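Local coordinates for tryptophane-5-halogenase (Microbispora sp. ATCC PTA-5024, PDB 5UAO), which uses flavin-adenine dinucleotide to chlorinate tryptophan, probably within the lanthipeptide NAI-107 during its biosynthesis, giving 5-chlorotryptophan, at residues 330-335 with 346-351. Sequence-based numbering, arbitrary orientation.
With FAD (flavin-adenine dinucleotide), chain E.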
loop_
_atom_site.group_PDB
_atom_site.type_symbol
_atom_site.label_atom_id
_atom_site.label_comp_id
_atom_site.label_asym_id
_atom_site.label_seq_id
_atom_site.Cartn_x
_atom_site.Cartn_y
_atom_site.Cartn_z
ATOM N N SER A 330 -17.170 -17.934 -8.520
ATOM C CA SER A 330 -16.389 -16.896 -7.844
ATOM C C SER A 330 -14.971 -17.373 -7.747
ATOM O O SER A 330 -14.693 -18.468 -7.228
ATOM C CB SER A 330 -16.924 -16.595 -6.422
ATOM O OG SER A 330 -18.203 -15.992 -6.507
ATOM N N GLY A 331 -14.056 -16.526 -8.163
ATOM C CA GLY A 331 -12.650 -16.899 -8.207
ATOM C C GLY A 331 -11.918 -16.081 -9.199
ATOM O O GLY A 331 -12.492 -15.235 -9.844
ATOM N N ARG A 332 -10.621 -16.309 -9.278
ATOM C CA ARG A 332 -9.792 -15.631 -10.242
ATOM C C ARG A 332 -8.837 -16.654 -10.845
ATOM O O ARG A 332 -8.593 -17.680 -10.258
ATOM C CB ARG A 332 -9.015 -14.489 -9.628
ATOM C CG ARG A 332 -8.007 -14.883 -8.566
ATOM C CD ARG A 332 -7.038 -13.729 -8.311
ATOM N NE ARG A 332 -6.148 -14.042 -7.184
ATOM C CZ ARG A 332 -5.010 -14.718 -7.316
ATOM N NH1 ARG A 332 -4.534 -15.067 -8.516
ATOM N NH2 ARG A 332 -4.292 -14.966 -6.262
ATOM N N HIS A 333 -8.288 -16.353 -12.017
ATOM C CA HIS A 333 -7.176 -17.095 -12.564
ATOM C C HIS A 333 -5.862 -16.663 -11.927
ATOM O O HIS A 333 -5.785 -15.621 -11.282
ATOM C CB HIS A 333 -7.148 -16.966 -14.043
ATOM C CG HIS A 333 -8.297 -17.648 -14.700
ATOM N ND1 HIS A 333 -9.550 -17.084 -14.784
ATOM C CD2 HIS A 333 -8.389 -18.866 -15.257
ATOM C CE1 HIS A 333 -10.362 -17.917 -15.404
ATOM N NE2 HIS A 333 -9.680 -19.012 -15.691
ATOM N N ARG A 334 -4.855 -17.530 -12.040
ATOM C CA ARG A 334 -3.558 -17.300 -11.419
ATOM C C ARG A 334 -2.961 -16.048 -11.980
ATOM O O ARG A 334 -2.371 -15.269 -11.252
ATOM C CB ARG A 334 -2.628 -18.497 -11.660
ATOM C CG ARG A 334 -1.430 -18.649 -10.729
ATOM C CD ARG A 334 -0.660 -19.917 -11.072
ATOM N NE ARG A 334 -0.380 -20.017 -12.540
ATOM C CZ ARG A 334 -0.002 -21.149 -13.184
ATOM N NH1 ARG A 334 0.180 -22.293 -12.516
ATOM N NH2 ARG A 334 0.237 -21.141 -14.498
ATOM N N GLU A 335 -3.159 -15.824 -13.280
ATOM C CA GLU A 335 -2.568 -14.685 -13.934
ATOM C C GLU A 335 -3.598 -14.101 -14.871
ATOM O O GLU A 335 -4.461 -14.832 -15.398
ATOM C CB GLU A 335 -1.352 -15.159 -14.758
ATOM C CG GLU A 335 -0.354 -16.069 -14.024
ATOM C CD GLU A 335 0.885 -16.335 -14.863
ATOM O OE1 GLU A 335 0.769 -17.147 -15.785
ATOM O OE2 GLU A 335 1.939 -15.666 -14.635
ATOM N N ASN A 346 -14.867 -11.087 -16.980
ATOM C CA ASN A 346 -15.169 -12.383 -16.412
ATOM C C ASN A 346 -14.211 -13.484 -16.880
ATOM O O ASN A 346 -14.085 -14.522 -16.227
ATOM C CB ASN A 346 -16.610 -12.842 -16.766
ATOM C CG ASN A 346 -17.725 -12.001 -16.119
ATOM O OD1 ASN A 346 -17.490 -11.074 -15.313
ATOM N ND2 ASN A 346 -18.989 -12.310 -16.530
ATOM N N SER A 347 -13.551 -13.301 -18.001
ATOM C CA SER A 347 -12.489 -14.209 -18.403
ATOM C C SER A 347 -11.363 -14.344 -17.384
ATOM O O SER A 347 -10.731 -15.408 -17.343
ATOM C CB SER A 347 -11.895 -13.771 -19.742
ATOM O OG SER A 347 -11.471 -12.423 -19.621
ATOM N N TYR A 348 -11.128 -13.308 -16.568
ATOM C CA TYR A 348 -10.082 -13.318 -15.555
ATOM C C TYR A 348 -10.610 -13.719 -14.211
ATOM O O TYR A 348 -10.104 -14.674 -13.615
ATOM C CB TYR A 348 -9.312 -12.006 -15.467
ATOM C CG TYR A 348 -8.321 -11.974 -14.309
ATOM C CD1 TYR A 348 -7.233 -12.854 -14.255
ATOM C CD2 TYR A 348 -8.543 -11.141 -13.202
ATOM C CE1 TYR A 348 -6.355 -12.861 -13.167
ATOM C CE2 TYR A 348 -7.670 -11.123 -12.160
ATOM C CZ TYR A 348 -6.568 -11.974 -12.127
ATOM O OH TYR A 348 -5.710 -11.948 -11.033
ATOM N N ALA A 349 -11.643 -13.052 -13.737
ATOM C CA ALA A 349 -12.119 -13.203 -12.373
ATOM C C ALA A 349 -13.549 -12.740 -12.236
ATOM O O ALA A 349 -14.003 -11.933 -13.049
ATOM C CB ALA A 349 -11.253 -12.357 -11.418
ATOM N N PHE A 350 -14.215 -13.151 -11.151
ATOM C CA PHE A 350 -15.630 -12.741 -10.895
ATOM C C PHE A 350 -15.907 -12.932 -9.430
ATOM O O PHE A 350 -15.462 -13.903 -8.863
ATOM C CB PHE A 350 -16.622 -13.630 -11.644
ATOM C CG PHE A 350 -18.078 -13.330 -11.327
ATOM C CD1 PHE A 350 -18.745 -12.360 -12.033
ATOM C CD2 PHE A 350 -18.729 -13.951 -10.287
ATOM C CE1 PHE A 350 -20.054 -12.054 -11.739
ATOM C CE2 PHE A 350 -20.023 -13.625 -9.976
ATOM C CZ PHE A 350 -20.680 -12.672 -10.688
ATOM N N VAL A 351 -16.580 -11.983 -8.809
ATOM C CA VAL A 351 -17.248 -12.226 -7.503
ATOM C C VAL A 351 -18.683 -11.735 -7.643
ATOM O O VAL A 351 -19.009 -10.911 -8.526
ATOM C CB VAL A 351 -16.602 -11.474 -6.341
ATOM C CG1 VAL A 351 -15.204 -11.987 -6.088
ATOM C CG2 VAL A 351 -16.608 -9.963 -6.596
HETATM P PA FAD E . -19.700 -11.259 -21.277
HETATM O O1A FAD E . -20.727 -10.151 -21.042
HETATM O O2A FAD E . -19.967 -12.728 -20.897
HETATM O O5B FAD E . -19.155 -11.176 -22.788
HETATM C C5B FAD E . -18.428 -12.189 -23.453
HETATM C C4B FAD E . -18.315 -11.781 -24.910
HETATM O O4B FAD E . -17.377 -12.744 -25.399
HETATM C C3B FAD E . -19.576 -11.886 -25.792
HETATM O O3B FAD E . -19.710 -10.731 -26.765
HETATM C C2B FAD E . -19.369 -13.197 -26.557
HETATM O O2B FAD E . -20.048 -13.284 -27.875
HETATM C C1B FAD E . -17.844 -13.209 -26.669
HETATM N N9A FAD E . -17.332 -14.567 -26.972
HETATM C C8A FAD E . -17.305 -15.638 -26.123
HETATM N N7A FAD E . -16.742 -16.703 -26.760
HETATM C C5A FAD E . -16.440 -16.298 -28.019
HETATM C C6A FAD E . -15.893 -16.955 -29.200
HETATM N N6A FAD E . -15.528 -18.270 -29.135
HETATM N N1A FAD E . -15.722 -16.214 -30.285
HETATM C C2A FAD E . -16.049 -14.908 -30.351
HETATM N N3A FAD E . -16.579 -14.263 -29.310
HETATM C C4A FAD E . -16.790 -14.911 -28.150
HETATM N N1 FAD E . -20.658 -5.874 -12.354
HETATM C C2 FAD E . -20.870 -4.608 -11.858
HETATM O O2 FAD E . -19.995 -3.697 -12.017
HETATM N N3 FAD E . -22.019 -4.289 -11.203
HETATM C C4 FAD E . -23.020 -5.168 -10.993
HETATM O O4 FAD E . -24.044 -4.774 -10.353
HETATM C C4X FAD E . -22.840 -6.562 -11.520
HETATM N N5 FAD E . -23.746 -7.560 -11.319
HETATM C C5X FAD E . -23.565 -8.813 -11.798
HETATM C C6 FAD E . -24.531 -9.781 -11.557
HETATM C C7 FAD E . -24.369 -11.082 -11.998
HETATM C C7M FAD E . -25.402 -12.147 -11.781
HETATM C C8 FAD E . -23.189 -11.438 -12.783
HETATM C C8M FAD E . -23.033 -12.863 -13.272
HETATM C C9 FAD E . -22.219 -10.478 -13.017
HETATM C C9A FAD E . -22.322 -9.167 -12.547
HETATM N N10 FAD E . -21.306 -8.173 -12.770
HETATM C C10 FAD E . -21.564 -6.870 -12.236
HETATM C "C1'" FAD E . -20.062 -8.340 -13.583
HETATM C "C2'" FAD E . -20.434 -7.600 -14.956
HETATM O "O2'" FAD E . -21.660 -8.233 -15.302
HETATM C "C3'" FAD E . -19.874 -7.728 -16.418
HETATM O "O3'" FAD E . -20.645 -7.249 -17.583
HETATM C "C4'" FAD E . -20.051 -9.152 -16.857
HETATM O "O4'" FAD E . -20.531 -9.983 -15.757
HETATM C "C5'" FAD E . -18.750 -9.518 -17.572
HETATM O "O5'" FAD E . -18.667 -8.858 -18.802
HETATM P P FAD E . -17.728 -9.636 -19.892
HETATM O O1P FAD E . -16.481 -10.079 -19.255
HETATM O O2P FAD E . -17.636 -8.596 -21.002
HETATM O O3P FAD E . -18.369 -10.995 -20.362
HETATM O O HOH W 1 -3.176 -12.556 -11.383
#
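His333 grips the carbonyl of Tyr348 twice: its backbone N donates to Tyr348 O at 2.9 Å, and its ring ND1 reaches the same oxygen at 2.7 Å. The ring bond is almost straight (172°) and lies in the imidazole plane, although ND1 stands above the carbonyl plane. With CG turned beside its own backbone N (chi1 -68°), the ring edge swings back to this acceptor, while NE2 bonds to Glu240 OE1, holding the ring at both nitrogens and fixing its rotation. A leucine here would probably cost Tyr348 O its ring donor and leave Glu240 without this partner. Further along the antiparallel pair, Gly331 N donates to Phe350 O at 3.1 Å and Phe350 N to Gly331 O at 3.0 Å. Arg332 CD lies 3.5 Å from Tyr348 OH, their side chains running side by side; the guanidinium donates to His333 O and forms a salt bridge with Asp395 of helix 383-406. A water accepts from Tyr348 OH at 2.6 Å and donates to Arg334 O. The imidazole is probably protonated on both nitrogens, its charge offset by Glu240, and the strand it pins follows Asn346, whose N donates to FAD O1P at 3.0 Å.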